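Local coordinates for hypothetical 39.9 kDa protein (Saccharomyces cerevisiae, PDB 2GA8) that acts as an ATP-dependent kinase of the P-loop type and could take part in assembling the endoplasmic reticulum membrane, at residues A131-R135 and N194-L198; I155-M161 and T260-E266; I234-P240 and D252-K258. All coordinates share one frame. Numbering follows the deposited sequence.

Contact 1: residues A131-R135 and N194-L198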
ATOM      1  N   ALA A 131     -14.880   1.272   5.378  1.00 17.15           N
ATOM      2  CA  ALA A 131     -13.983   0.166   5.708  1.00 16.24           C
ATOM      3  C   ALA A 131     -12.592   0.312   5.091  1.00 15.16           C
ATOM      4  O   ALA A 131     -11.615  -0.206   5.628  1.00 15.15           O
ATOM      5  CB  ALA A 131     -14.604  -1.159   5.281  1.00 16.66           C
ATOM      6  N   ASN A 132     -12.499   1.006   3.960  1.00 13.78           N
ATOM      7  CA  ASN A 132     -11.207   1.200   3.303  1.00 14.06           C
ATOM      8  C   ASN A 132     -10.805   2.669   3.328  1.00 14.64           C
ATOM      9  O   ASN A 132      -9.988   3.115   2.524  1.00 12.43           O
ATOM     10  CB  ASN A 132     -11.275   0.728   1.847  1.00 12.63           C
ATOM     11  CG  ASN A 132     -11.768  -0.699   1.721  1.00 13.87           C
ATOM     12  OD1 ASN A 132     -12.756  -0.966   1.042  1.00 13.71           O
ATOM     13  ND2 ASN A 132     -11.075  -1.624   2.370  1.00 12.91           N
ATOM     14  N   ALA A 133     -11.384   3.424   4.253  1.00 14.41           N
ATOM     15  CA  ALA A 133     -11.092   4.846   4.349  1.00 14.59           C
ATOM     16  C   ALA A 133      -9.638   5.169   4.670  1.00 14.50           C
ATOM     17  O   ALA A 133      -8.968   4.445   5.413  1.00 14.73           O
ATOM     18  CB  ALA A 133     -12.000   5.496   5.404  1.00 17.39           C
ATOM     19  N   ILE A 134      -9.167   6.261   4.078  1.00 14.31           N
ATOM     20  CA  ILE A 134      -7.827   6.791   4.317  1.00 15.35           C
ATOM     21  C   ILE A 134      -8.135   7.986   5.213  1.00 16.56           C
ATOM     22  O   ILE A 134      -9.094   8.713   4.955  1.00 15.55           O
ATOM     23  CB  ILE A 134      -7.176   7.305   3.014  1.00 15.53           C
ATOM     24  CG1 ILE A 134      -6.899   6.129   2.074  1.00 15.34           C
ATOM     25  CG2 ILE A 134      -5.893   8.076   3.336  1.00 16.22           C
ATOM     26  CD1 ILE A 134      -6.595   6.553   0.646  1.00 15.74           C
ATOM     27  N   ARG A 135      -7.350   8.183   6.268  1.00 17.64           N
ATOM     28  CA  ARG A 135      -7.593   9.301   7.173  1.00 18.26           C
ATOM     29  C   ARG A 135      -6.396  10.228   7.242  1.00 19.11           C
ATOM     30  O   ARG A 135      -5.257   9.782   7.356  1.00 17.03           O
ATOM     31  CB  ARG A 135      -7.944   8.787   8.572  1.00 21.78           C
ATOM     32  CG  ARG A 135      -9.276   8.050   8.620  1.00 29.27           C
ATOM     33  CD  ARG A 135      -9.708   7.753  10.048  1.00 34.10           C
ATOM     34  NE  ARG A 135     -11.059   7.200  10.088  1.00 39.41           N
ATOM     35  CZ  ARG A 135     -11.402   6.025   9.572  1.00 41.04           C
ATOM     36  NH1 ARG A 135     -10.490   5.268   8.974  1.00 41.81           N
ATOM     37  NH2 ARG A 135     -12.660   5.611   9.640  1.00 42.71           N
ATOM     38  N   ASN A 194      -9.789   3.840  -4.119  1.00 13.04           N
ATOM     39  CA  ASN A 194      -9.153   4.480  -2.978  1.00 11.46           C
ATOM     40  C   ASN A 194      -7.666   4.167  -2.862  1.00 11.61           C
ATOM     41  O   ASN A 194      -6.910   4.968  -2.314  1.00 12.18           O
ATOM     42  CB  ASN A 194      -9.882   4.124  -1.673  1.00 11.57           C
ATOM     43  CG  ASN A 194     -10.092   5.335  -0.778  1.00 13.52           C
ATOM     44  OD1 ASN A 194     -10.168   5.220   0.447  1.00 13.22           O
ATOM     45  ND2 ASN A 194     -10.194   6.506  -1.390  1.00  9.10           N
ATOM     46  N   PHE A 195      -7.231   3.015  -3.365  1.00  9.86           N
ATOM     47  CA  PHE A 195      -5.809   2.713  -3.299  1.00 10.35           C
ATOM     48  C   PHE A 195      -5.097   3.676  -4.248  1.00 10.86           C
ATOM     49  O   PHE A 195      -4.040   4.221  -3.935  1.00  9.76           O
ATOM     50  CB  PHE A 195      -5.513   1.276  -3.716  1.00 11.35           C
ATOM     51  CG  PHE A 195      -4.098   0.871  -3.440  1.00 13.43           C
ATOM     52  CD1 PHE A 195      -3.728   0.430  -2.174  1.00 14.03           C
ATOM     53  CD2 PHE A 195      -3.113   1.029  -4.407  1.00 15.50           C
ATOM     54  CE1 PHE A 195      -2.394   0.156  -1.873  1.00 14.62           C
ATOM     55  CE2 PHE A 195      -1.775   0.761  -4.114  1.00 15.43           C
ATOM     56  CZ  PHE A 195      -1.418   0.326  -2.848  1.00 15.11           C
ATOM     57  N   LEU A 196      -5.680   3.878  -5.423  1.00 12.91           N
ATOM     58  CA  LEU A 196      -5.103   4.806  -6.382  1.00 11.57           C
ATOM     59  C   LEU A 196      -5.074   6.190  -5.735  1.00 12.09           C
ATOM     60  O   LEU A 196      -4.113   6.941  -5.899  1.00 12.59           O
ATOM     61  CB  LEU A 196      -5.941   4.845  -7.664  1.00 14.06           C
ATOM     62  CG  LEU A 196      -5.513   5.884  -8.707  1.00 15.12           C
ATOM     63  CD1 LEU A 196      -4.060   5.637  -9.109  1.00 15.65           C
ATOM     64  CD2 LEU A 196      -6.434   5.795  -9.930  1.00 17.98           C
ATOM     65  N   GLN A 197      -6.119   6.525  -4.981  1.00 11.79           N
ATOM     66  CA  GLN A 197      -6.172   7.822  -4.327  1.00 13.29           C
ATOM     67  C   GLN A 197      -5.045   7.942  -3.304  1.00 12.11           C
ATOM     68  O   GLN A 197      -4.468   9.011  -3.139  1.00 12.49           O
ATOM     69  CB  GLN A 197      -7.530   8.039  -3.653  1.00 13.07           C
ATOM     70  CG  GLN A 197      -7.777   9.478  -3.212  1.00 15.16           C
ATOM     71  CD  GLN A 197      -7.628  10.482  -4.351  1.00 16.12           C
ATOM     72  OE1 GLN A 197      -8.084  10.245  -5.466  1.00 19.10           O
ATOM     73  NE2 GLN A 197      -6.999  11.615  -4.063  1.00 18.13           N
ATOM     74  N   LEU A 198      -4.729   6.853  -2.609  1.00 11.93           N
ATOM     75  CA  LEU A 198      -3.627   6.904  -1.650  1.00 11.92           C
ATOM     76  C   LEU A 198      -2.345   7.189  -2.430  1.00 11.59           C
ATOM     77  O   LEU A 198      -1.499   7.962  -1.984  1.00 12.36           O
ATOM     78  CB  LEU A 198      -3.487   5.574  -0.895  1.00 11.75           C
ATOM     79  CG  LEU A 198      -2.249   5.442   0.005  1.00 11.19           C
ATOM     80  CD1 LEU A 198      -2.274   6.514   1.085  1.00 13.00           C
ATOM     81  CD2 LEU A 198      -2.217   4.046   0.638  1.00 13.99           C
TER
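The apolar part of this contact rests on one side chain. I134, in the strand, points toward the helix and loses 82 Å² of surface to it. Its CD1 lies 3.6 Å from CB of L198 and 3.4 Å from the backbone O of N194. That oxygen is already engaged inside the helix, where L198 N donates to N194 O at 2.9 Å. The methyl group of I134 therefore packs against one turn of the helix, between residues i and i+4. The side chain of N194 packs beside I134.

The polar part is small. N132 and N194 both point across the gap. The amide of N132 is held from outside: its ND2 gives hydrogen bonds to the backbone O of G163 and of H165.

All touching residues are buried, yet the two segments share only 196 Å². The contact is plain packing of sheet on helix. Strand 134-136 lies in the mixed sheet between strands 123-125 and 237-243, and helix 192-206 packs on that sheet. On other sides of the helix, F195 meets F164 edge-to-face and L196 packs on helix 275-285.

Contact 2: residues I155-M161 and T260-E266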
ATOM      1  N   ILE A 155      11.780   6.054   9.677  1.00 14.79           N
ATOM      2  CA  ILE A 155      11.723   6.732   8.395  1.00 12.95           C
ATOM      3  C   ILE A 155      11.115   5.873   7.295  1.00 12.95           C
ATOM      4  O   ILE A 155      10.855   6.357   6.198  1.00 12.90           O
ATOM      5  CB  ILE A 155      13.119   7.214   7.947  1.00 13.66           C
ATOM      6  CG1 ILE A 155      14.107   6.045   7.914  1.00 14.67           C
ATOM      7  CG2 ILE A 155      13.609   8.313   8.892  1.00 15.11           C
ATOM      8  CD1 ILE A 155      15.437   6.386   7.249  1.00 12.68           C
ATOM      9  N   ALA A 156      10.888   4.599   7.588  1.00 13.24           N
ATOM     10  CA  ALA A 156      10.303   3.704   6.595  1.00 12.63           C
ATOM     11  C   ALA A 156       9.020   3.092   7.137  1.00 12.94           C
ATOM     12  O   ALA A 156       8.935   2.736   8.313  1.00 14.40           O
ATOM     13  CB  ALA A 156      11.299   2.605   6.226  1.00 12.04           C
ATOM     14  N   GLN A 157       8.021   2.976   6.271  1.00 11.73           N
ATOM     15  CA  GLN A 157       6.738   2.400   6.643  1.00 12.26           C
ATOM     16  C   GLN A 157       6.258   1.542   5.483  1.00 12.14           C
ATOM     17  O   GLN A 157       6.641   1.775   4.342  1.00 12.57           O
ATOM     18  CB  GLN A 157       5.721   3.514   6.917  1.00 12.52           C
ATOM     19  CG  GLN A 157       4.325   3.035   7.296  1.00 13.89           C
ATOM     20  CD  GLN A 157       4.312   2.130   8.516  1.00 14.58           C
ATOM     21  OE1 GLN A 157       4.761   0.981   8.464  1.00 16.40           O
ATOM     22  NE2 GLN A 157       3.797   2.649   9.626  1.00 16.60           N
ATOM     23  N   ILE A 158       5.445   0.538   5.780  1.00 13.51           N
ATOM     24  CA  ILE A 158       4.913  -0.327   4.735  1.00 13.77           C
ATOM     25  C   ILE A 158       3.440  -0.028   4.516  1.00 13.87           C
ATOM     26  O   ILE A 158       2.731   0.392   5.431  1.00 13.40           O
ATOM     27  CB  ILE A 158       5.038  -1.829   5.100  1.00 13.52           C
ATOM     28  CG1 ILE A 158       4.364  -2.095   6.448  1.00 16.31           C
ATOM     29  CG2 ILE A 158       6.512  -2.245   5.138  1.00 14.23           C
ATOM     30  CD1 ILE A 158       4.325  -3.569   6.830  1.00 19.74           C
ATOM     31  N   VAL A 159       2.986  -0.232   3.286  1.00 12.82           N
ATOM     32  CA  VAL A 159       1.583  -0.037   2.958  1.00 13.65           C
ATOM     33  C   VAL A 159       1.118  -1.325   2.290  1.00 14.16           C
ATOM     34  O   VAL A 159       1.385  -1.557   1.113  1.00 14.65           O
ATOM     35  CB  VAL A 159       1.354   1.137   1.970  1.00 15.21           C
ATOM     36  CG1 VAL A 159      -0.102   1.136   1.494  1.00 16.88           C
ATOM     37  CG2 VAL A 159       1.674   2.459   2.645  1.00 16.45           C
ATOM     38  N   PRO A 160       0.473  -2.211   3.058  1.00 16.20           N
ATOM     39  CA  PRO A 160      -0.002  -3.457   2.455  1.00 14.95           C
ATOM     40  C   PRO A 160      -1.276  -3.137   1.682  1.00 15.89           C
ATOM     41  O   PRO A 160      -2.074  -2.296   2.102  1.00 16.37           O
ATOM     42  CB  PRO A 160      -0.281  -4.348   3.665  1.00 17.39           C
ATOM     43  CG  PRO A 160       0.624  -3.778   4.741  1.00 18.89           C
ATOM     44  CD  PRO A 160       0.438  -2.297   4.525  1.00 18.39           C
ATOM     45  N   MET A 161      -1.469  -3.806   0.554  1.00 14.42           N
ATOM     46  CA  MET A 161      -2.656  -3.581  -0.262  1.00 15.51           C
ATOM     47  C   MET A 161      -3.877  -4.226   0.408  1.00 14.68           C
ATOM     48  O   MET A 161      -5.019  -3.863   0.135  1.00 13.76           O
ATOM     49  CB  MET A 161      -2.421  -4.191  -1.645  1.00 15.73           C
ATOM     50  CG  MET A 161      -3.355  -3.726  -2.729  1.00 19.95           C
ATOM     51  SD  MET A 161      -2.939  -4.560  -4.276  1.00 18.51           S
ATOM     52  CE  MET A 161      -3.950  -5.950  -4.151  1.00 16.21           C
ATOM     53  N   THR A 260       8.110   9.704   7.763  1.00 13.32           N
ATOM     54  CA  THR A 260       8.193   8.625   6.786  1.00 11.87           C
ATOM     55  C   THR A 260       8.755   9.162   5.471  1.00 12.00           C
ATOM     56  O   THR A 260       8.077   9.900   4.754  1.00 13.01           O
ATOM     57  CB  THR A 260       6.810   8.016   6.515  1.00 12.04           C
ATOM     58  OG1 THR A 260       6.162   7.715   7.761  1.00 10.73           O
ATOM     59  CG2 THR A 260       6.953   6.743   5.704  1.00 10.26           C
ATOM     60  N   ARG A 261       9.991   8.783   5.154  1.00  8.99           N
ATOM     61  CA  ARG A 261      10.635   9.242   3.929  1.00  9.65           C
ATOM     62  C   ARG A 261      10.754   8.121   2.896  1.00  9.04           C
ATOM     63  O   ARG A 261      11.191   8.340   1.768  1.00 10.01           O
ATOM     64  CB  ARG A 261      12.016   9.813   4.258  1.00 12.02           C
ATOM     65  CG  ARG A 261      11.985  10.895   5.336  1.00 11.98           C
ATOM     66  CD  ARG A 261      11.208  12.139   4.890  1.00 11.95           C
ATOM     67  NE  ARG A 261      11.981  12.982   3.978  1.00 12.98           N
ATOM     68  CZ  ARG A 261      12.954  13.809   4.361  1.00 13.23           C
ATOM     69  NH1 ARG A 261      13.271  13.918   5.647  1.00 12.65           N
ATOM     70  NH2 ARG A 261      13.631  14.506   3.457  1.00 15.62           N
ATOM     71  N   ILE A 262      10.368   6.918   3.306  1.00 10.52           N
ATOM     72  CA  ILE A 262      10.404   5.744   2.446  1.00 11.42           C
ATOM     73  C   ILE A 262       9.100   4.986   2.675  1.00 11.80           C
ATOM     74  O   ILE A 262       8.772   4.636   3.808  1.00 10.08           O
ATOM     75  CB  ILE A 262      11.599   4.827   2.804  1.00 11.46           C
ATOM     76  CG1 ILE A 262      12.911   5.531   2.463  1.00 11.92           C
ATOM     77  CG2 ILE A 262      11.494   3.502   2.061  1.00 11.51           C
ATOM     78  CD1 ILE A 262      14.127   4.861   3.051  1.00 15.95           C
ATOM     79  N   VAL A 263       8.344   4.763   1.604  1.00 10.97           N
ATOM     80  CA  VAL A 263       7.079   4.048   1.704  1.00 10.84           C
ATOM     81  C   VAL A 263       7.201   2.800   0.851  1.00 10.82           C
ATOM     82  O   VAL A 263       7.471   2.874  -0.350  1.00 10.14           O
ATOM     83  CB  VAL A 263       5.887   4.905   1.198  1.00 10.86           C
ATOM     84  CG1 VAL A 263       4.590   4.104   1.290  1.00 12.36           C
ATOM     85  CG2 VAL A 263       5.777   6.172   2.019  1.00 12.72           C
ATOM     86  N   ILE A 264       7.024   1.648   1.488  1.00 10.39           N
ATOM     87  CA  ILE A 264       7.128   0.374   0.802  1.00 11.16           C
ATOM     88  C   ILE A 264       5.724  -0.189   0.610  1.00 10.14           C
ATOM     89  O   ILE A 264       5.082  -0.599   1.564  1.00 12.10           O
ATOM     90  CB  ILE A 264       7.979  -0.613   1.630  1.00 11.84           C
ATOM     91  CG1 ILE A 264       9.384  -0.034   1.826  1.00 12.90           C
ATOM     92  CG2 ILE A 264       8.049  -1.962   0.927  1.00 15.87           C
ATOM     93  CD1 ILE A 264      10.146  -0.655   2.997  1.00 16.04           C
ATOM     94  N   LEU A 265       5.253  -0.185  -0.632  1.00 10.10           N
ATOM     95  CA  LEU A 265       3.926  -0.689  -0.940  1.00 11.27           C
ATOM     96  C   LEU A 265       4.060  -2.093  -1.497  1.00 11.68           C
ATOM     97  O   LEU A 265       4.808  -2.314  -2.446  1.00 11.82           O
ATOM     98  CB  LEU A 265       3.240   0.214  -1.970  1.00 12.49           C
ATOM     99  CG  LEU A 265       3.086   1.678  -1.547  1.00 15.03           C
ATOM    100  CD1 LEU A 265       4.249   2.494  -2.087  1.00 15.16           C
ATOM    101  CD2 LEU A 265       1.775   2.228  -2.079  1.00 16.43           C
ATOM    102  N   GLU A 266       3.355  -3.044  -0.892  1.00 10.92           N
ATOM    103  CA  GLU A 266       3.419  -4.428  -1.353  1.00 11.60           C
ATOM    104  C   GLU A 266       2.014  -4.924  -1.629  1.00 10.27           C
ATOM    105  O   GLU A 266       1.078  -4.611  -0.893  1.00  9.66           O
ATOM    106  CB  GLU A 266       4.099  -5.318  -0.305  1.00 14.21           C
ATOM    107  CG  GLU A 266       3.429  -5.300   1.060  1.00 15.91           C
ATOM    108  CD  GLU A 266       2.498  -6.479   1.296  1.00 19.35           C
ATOM    109  OE1 GLU A 266       2.157  -7.196   0.329  1.00 16.28           O
ATOM    110  OE2 GLU A 266       2.093  -6.677   2.461  1.00 19.89           O
TER
HETATM  111  O   HOH W   1       0.255  -1.752  -1.408  1.00 26.32           O
HETATM  112  O   HOH W   2      -0.879  -6.774   0.341  1.00 15.51           O
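V159 is the apolar centre. Its CG2 lies 3.6 Å from CG1 of V263, and its CB 4.0 Å from CG of L265. These side chains share one face of the sheet, which helix 192-206 covers. On the other face A156 CB meets I262 CB, and I158 CG2 meets I264 CB, each at 4.1 Å. Helix 47-58 packs there on A156 and I262.

The backbone forms a parallel ladder, with strand axes 4.5 Å apart and 24° from parallel. Q157 N donates to I262 O (3.1 Å), I264 N to Q157 O (2.9 Å), V159 N to I264 O (2.7 Å) and E266 N to V159 O (3.2 Å). At the start, I155 O accepts from R261 N (2.8 Å) and I262 N (3.0 Å). At the far end M161 N donates to E266 O at 3.0 Å. One water donates to V159 O (2.8 Å) and E266 O (3.0 Å).

The polar edge is E266. Its OE2 lies 3.5 Å from CB of P160, and its side chain touches K37 and S38, probable ATP-binding residues. An acidic group near the C-terminal end of this strand, beside the P-loop, is consistent with a place in the nucleotide site.

Contact 3: residues I234-P240 and D252-K258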
ATOM      1  N   ILE A 234       3.799  18.305   6.325  1.00 14.55           N
ATOM      2  CA  ILE A 234       3.295  16.977   5.978  1.00 15.26           C
ATOM      3  C   ILE A 234       2.448  16.394   7.107  1.00 15.45           C
ATOM      4  O   ILE A 234       2.947  16.139   8.197  1.00 17.16           O
ATOM      5  CB  ILE A 234       4.476  16.023   5.658  1.00 14.34           C
ATOM      6  CG1 ILE A 234       5.307  16.605   4.510  1.00 15.78           C
ATOM      7  CG2 ILE A 234       3.957  14.630   5.301  1.00 16.77           C
ATOM      8  CD1 ILE A 234       4.577  16.673   3.169  1.00 16.32           C
ATOM      9  N   PRO A 235       1.149  16.166   6.851  1.00 15.27           N
ATOM     10  CA  PRO A 235       0.257  15.617   7.876  1.00 16.78           C
ATOM     11  C   PRO A 235       0.377  14.110   8.023  1.00 16.00           C
ATOM     12  O   PRO A 235       0.969  13.443   7.177  1.00 17.58           O
ATOM     13  CB  PRO A 235      -1.116  16.017   7.366  1.00 16.41           C
ATOM     14  CG  PRO A 235      -0.959  15.774   5.882  1.00 17.46           C
ATOM     15  CD  PRO A 235       0.423  16.369   5.583  1.00 16.76           C
ATOM     16  N   ASP A 236      -0.180  13.578   9.106  1.00 16.60           N
ATOM     17  CA  ASP A 236      -0.168  12.139   9.326  1.00 16.09           C
ATOM     18  C   ASP A 236      -1.233  11.543   8.418  1.00 16.94           C
ATOM     19  O   ASP A 236      -2.338  12.072   8.317  1.00 17.25           O
ATOM     20  CB  ASP A 236      -0.513  11.791  10.781  1.00 17.23           C
ATOM     21  CG  ASP A 236       0.623  12.082  11.746  1.00 20.77           C
ATOM     22  OD1 ASP A 236       1.760  12.309  11.288  1.00 20.44           O
ATOM     23  OD2 ASP A 236       0.376  12.066  12.972  1.00 22.24           O
ATOM     24  N   ILE A 237      -0.893  10.447   7.752  1.00 16.27           N
ATOM     25  CA  ILE A 237      -1.831   9.770   6.865  1.00 15.22           C
ATOM     26  C   ILE A 237      -2.029   8.374   7.428  1.00 15.66           C
ATOM     27  O   ILE A 237      -1.064   7.628   7.586  1.00 16.26           O
ATOM     28  CB  ILE A 237      -1.268   9.661   5.438  1.00 13.91           C
ATOM     29  CG1 ILE A 237      -0.996  11.058   4.884  1.00 14.38           C
ATOM     30  CG2 ILE A 237      -2.256   8.914   4.542  1.00 14.55           C
ATOM     31  CD1 ILE A 237      -0.206  11.056   3.590  1.00 13.58           C
ATOM     32  N   PHE A 238      -3.274   8.031   7.739  1.00 15.90           N
ATOM     33  CA  PHE A 238      -3.599   6.721   8.289  1.00 16.17           C
ATOM     34  C   PHE A 238      -4.236   5.834   7.233  1.00 14.37           C
ATOM     35  O   PHE A 238      -5.202   6.223   6.586  1.00 15.45           O
ATOM     36  CB  PHE A 238      -4.546   6.883   9.475  1.00 19.12           C
ATOM     37  CG  PHE A 238      -3.917   7.585  10.636  1.00 20.59           C
ATOM     38  CD1 PHE A 238      -3.146   6.880  11.550  1.00 22.82           C
ATOM     39  CD2 PHE A 238      -4.042   8.965  10.779  1.00 23.60           C
ATOM     40  CE1 PHE A 238      -2.501   7.540  12.595  1.00 24.51           C
ATOM     41  CE2 PHE A 238      -3.400   9.632  11.821  1.00 23.48           C
ATOM     42  CZ  PHE A 238      -2.631   8.921  12.726  1.00 24.28           C
ATOM     43  N   VAL A 239      -3.685   4.641   7.067  1.00 15.15           N
ATOM     44  CA  VAL A 239      -4.201   3.720   6.070  1.00 15.76           C
ATOM     45  C   VAL A 239      -4.726   2.448   6.721  1.00 15.58           C
ATOM     46  O   VAL A 239      -4.177   1.967   7.717  1.00 16.59           O
ATOM     47  CB  VAL A 239      -3.115   3.380   5.015  1.00 18.13           C
ATOM     48  CG1 VAL A 239      -2.594   4.666   4.378  1.00 18.70           C
ATOM     49  CG2 VAL A 239      -1.976   2.626   5.651  1.00 21.96           C
ATOM     50  N   PRO A 240      -5.810   1.891   6.165  1.00 15.12           N
ATOM     51  CA  PRO A 240      -6.410   0.669   6.703  1.00 14.87           C
ATOM     52  C   PRO A 240      -5.508  -0.554   6.618  1.00 15.66           C
ATOM     53  O   PRO A 240      -4.575  -0.610   5.814  1.00 13.40           O
ATOM     54  CB  PRO A 240      -7.675   0.514   5.866  1.00 14.40           C
ATOM     55  CG  PRO A 240      -7.251   1.070   4.534  1.00 13.42           C
ATOM     56  CD  PRO A 240      -6.508   2.324   4.942  1.00 15.97           C
ATOM     57  N   ASP A 252      -6.975   2.739  10.370  1.00 29.37           N
ATOM     58  CA  ASP A 252      -5.677   3.254  10.790  1.00 29.39           C
ATOM     59  C   ASP A 252      -4.662   2.262  11.349  1.00 28.61           C
ATOM     60  O   ASP A 252      -4.191   2.424  12.475  1.00 29.82           O
ATOM     61  CB  ASP A 252      -5.898   4.368  11.814  1.00 31.81           C
ATOM     62  CG  ASP A 252      -7.098   5.228  11.482  1.00 32.14           C
ATOM     63  OD1 ASP A 252      -7.263   5.593  10.298  1.00 34.68           O
ATOM     64  OD2 ASP A 252      -7.877   5.544  12.407  1.00 34.50           O
ATOM     65  N   GLN A 253      -4.302   1.254  10.564  1.00 24.16           N
ATOM     66  CA  GLN A 253      -3.331   0.264  11.015  1.00 23.98           C
ATOM     67  C   GLN A 253      -1.910   0.699  10.699  1.00 22.69           C
ATOM     68  O   GLN A 253      -0.953   0.245  11.330  1.00 22.87           O
ATOM     69  CB  GLN A 253      -3.614  -1.090  10.362  1.00 25.80           C
ATOM     70  CG  GLN A 253      -4.921  -1.701  10.813  1.00 30.57           C
ATOM     71  CD  GLN A 253      -4.902  -2.080  12.283  1.00 32.01           C
ATOM     72  OE1 GLN A 253      -5.933  -2.063  12.953  1.00 36.53           O
ATOM     73  NE2 GLN A 253      -3.727  -2.438  12.787  1.00 34.74           N
ATOM     74  N   TYR A 254      -1.771   1.584   9.719  1.00 19.65           N
ATOM     75  CA  TYR A 254      -0.458   2.067   9.336  1.00 18.42           C
ATOM     76  C   TYR A 254      -0.484   3.582   9.239  1.00 18.14           C
ATOM     77  O   TYR A 254      -1.364   4.154   8.601  1.00 19.28           O
ATOM     78  CB  TYR A 254      -0.048   1.461   7.993  1.00 19.10           C
ATOM     79  CG  TYR A 254      -0.137  -0.047   7.971  1.00 22.58           C
ATOM     80  CD1 TYR A 254       0.891  -0.834   8.487  1.00 23.67           C
ATOM     81  CD2 TYR A 254      -1.274  -0.686   7.475  1.00 20.54           C
ATOM     82  CE1 TYR A 254       0.788  -2.225   8.508  1.00 25.14           C
ATOM     83  CE2 TYR A 254      -1.388  -2.066   7.495  1.00 22.68           C
ATOM     84  CZ  TYR A 254      -0.356  -2.831   8.013  1.00 24.36           C
ATOM     85  OH  TYR A 254      -0.472  -4.201   8.035  1.00 26.29           O
ATOM     86  N   CYS A 255       0.468   4.229   9.898  1.00 15.45           N
ATOM     87  CA  CYS A 255       0.549   5.676   9.850  1.00 15.56           C
ATOM     88  C   CYS A 255       1.763   6.120   9.057  1.00 13.67           C
ATOM     89  O   CYS A 255       2.883   5.672   9.312  1.00 13.82           O
ATOM     90  CB  CYS A 255       0.655   6.281  11.248  1.00 17.31           C
ATOM     91  SG  CYS A 255       0.925   8.078  11.176  1.00 21.93           S
ATOM     92  N   ILE A 256       1.531   6.993   8.086  1.00 12.61           N
ATOM     93  CA  ILE A 256       2.606   7.547   7.282  1.00 13.02           C
ATOM     94  C   ILE A 256       2.666   8.998   7.738  1.00 12.72           C
ATOM     95  O   ILE A 256       1.757   9.779   7.455  1.00 13.58           O
ATOM     96  CB  ILE A 256       2.276   7.486   5.779  1.00 12.00           C
ATOM     97  CG1 ILE A 256       2.138   6.028   5.345  1.00 12.46           C
ATOM     98  CG2 ILE A 256       3.363   8.181   4.975  1.00 12.11           C
ATOM     99  CD1 ILE A 256       1.611   5.859   3.937  1.00 13.42           C
ATOM    100  N   SER A 257       3.730   9.351   8.453  1.00 12.08           N
ATOM    101  CA  SER A 257       3.881  10.706   8.984  1.00 12.48           C
ATOM    102  C   SER A 257       4.950  11.520   8.273  1.00 12.70           C
ATOM    103  O   SER A 257       5.561  11.065   7.306  1.00 11.29           O
ATOM    104  CB  SER A 257       4.247  10.645  10.468  1.00 14.01           C
ATOM    105  OG  SER A 257       5.593  10.214  10.620  1.00 14.21           O
ATOM    106  N   LYS A 258       5.185  12.729   8.778  1.00 12.95           N
ATOM    107  CA  LYS A 258       6.205  13.599   8.205  1.00 13.86           C
ATOM    108  C   LYS A 258       7.571  12.916   8.295  1.00 14.57           C
ATOM    109  O   LYS A 258       8.481  13.235   7.533  1.00 15.39           O
ATOM    110  CB  LYS A 258       6.256  14.937   8.953  1.00 14.65           C
ATOM    111  CG  LYS A 258       6.619  14.813  10.437  1.00 15.85           C
ATOM    112  CD  LYS A 258       6.797  16.179  11.106  1.00 17.36           C
ATOM    113  CE  LYS A 258       5.499  16.979  11.123  1.00 16.10           C
ATOM    114  NZ  LYS A 258       4.428  16.317  11.920  1.00 17.40           N
TER
HETATM  115  O   HOH W   3       3.173  14.386  10.240  1.00 20.12           O
HETATM  116  O   HOH W   4       2.585  11.797   5.708  1.00 12.67           O
HETATM  117  O   HOH W   5       3.906  13.150  13.301  1.00 32.15           O
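This contact is part of a β-hairpin formed by strands 237-243 and 248-256, at the edge of the mixed sheet. I237 and I256 form a hydrogen-bonded antiparallel pair: I237 N to I256 O and I256 N to I237 O, both 2.7 Å. V239 N donates to Y254 O at 2.8 Å. V239 O accepts from Y254 N (3.2 Å) and Q253 N (2.9 Å).

I237, V239, Y254 and I256 share a face. V239 CG2 lies 3.2 Å from CB of Y254, and I237 CB 4.2 Å from CB of I256. Helix 192-206 packs on I237, V239 and I256. F238 and C255 share the other face. C255 SG sits 4.2 Å from the F238 ring centroid, an oblique sulfur-aromatic contact. A mercury ion lies about 2 Å from the C255 side chain.

Beyond the I237-I256 pair, waters join the two segments. One takes protons from K258 N (3.0 Å) and NZ (2.9 Å) and donates to I234 O and D236 OD1 (both 2.7 Å). Another donates to P235 O (2.7 Å) and I256 O (2.8 Å).

Q253 and Y254 opposite V239 make a classic β-bulge, an irregularity common in antiparallel β-sheets, here within a hairpin.

How the contacts relate
Helix 192-206 ties the three contacts together. L198 of contact 1 meets both neighbours: its CD2 lies 3.7 Å from V159 CG1 of contact 2, and its CD1 3.8 Å from V239 CG1 of contact 3. Contacts 1 and 3 share the mixed sheet, with R135 O 2.7 Å from F238 N, a probable hydrogen bond. Contact 2 belongs to the parallel sheet, and the hairpin meets its outer strand 156-160: V159 CG2 is 3.6 Å from I256 CD1. Contact 2 is nearest the probable ATP site, with the E266 side chain about 4 Å from that of K37. Y254 of contact 3 stays about 7 Å from S38, between side chains. Contact 1 lies away from it.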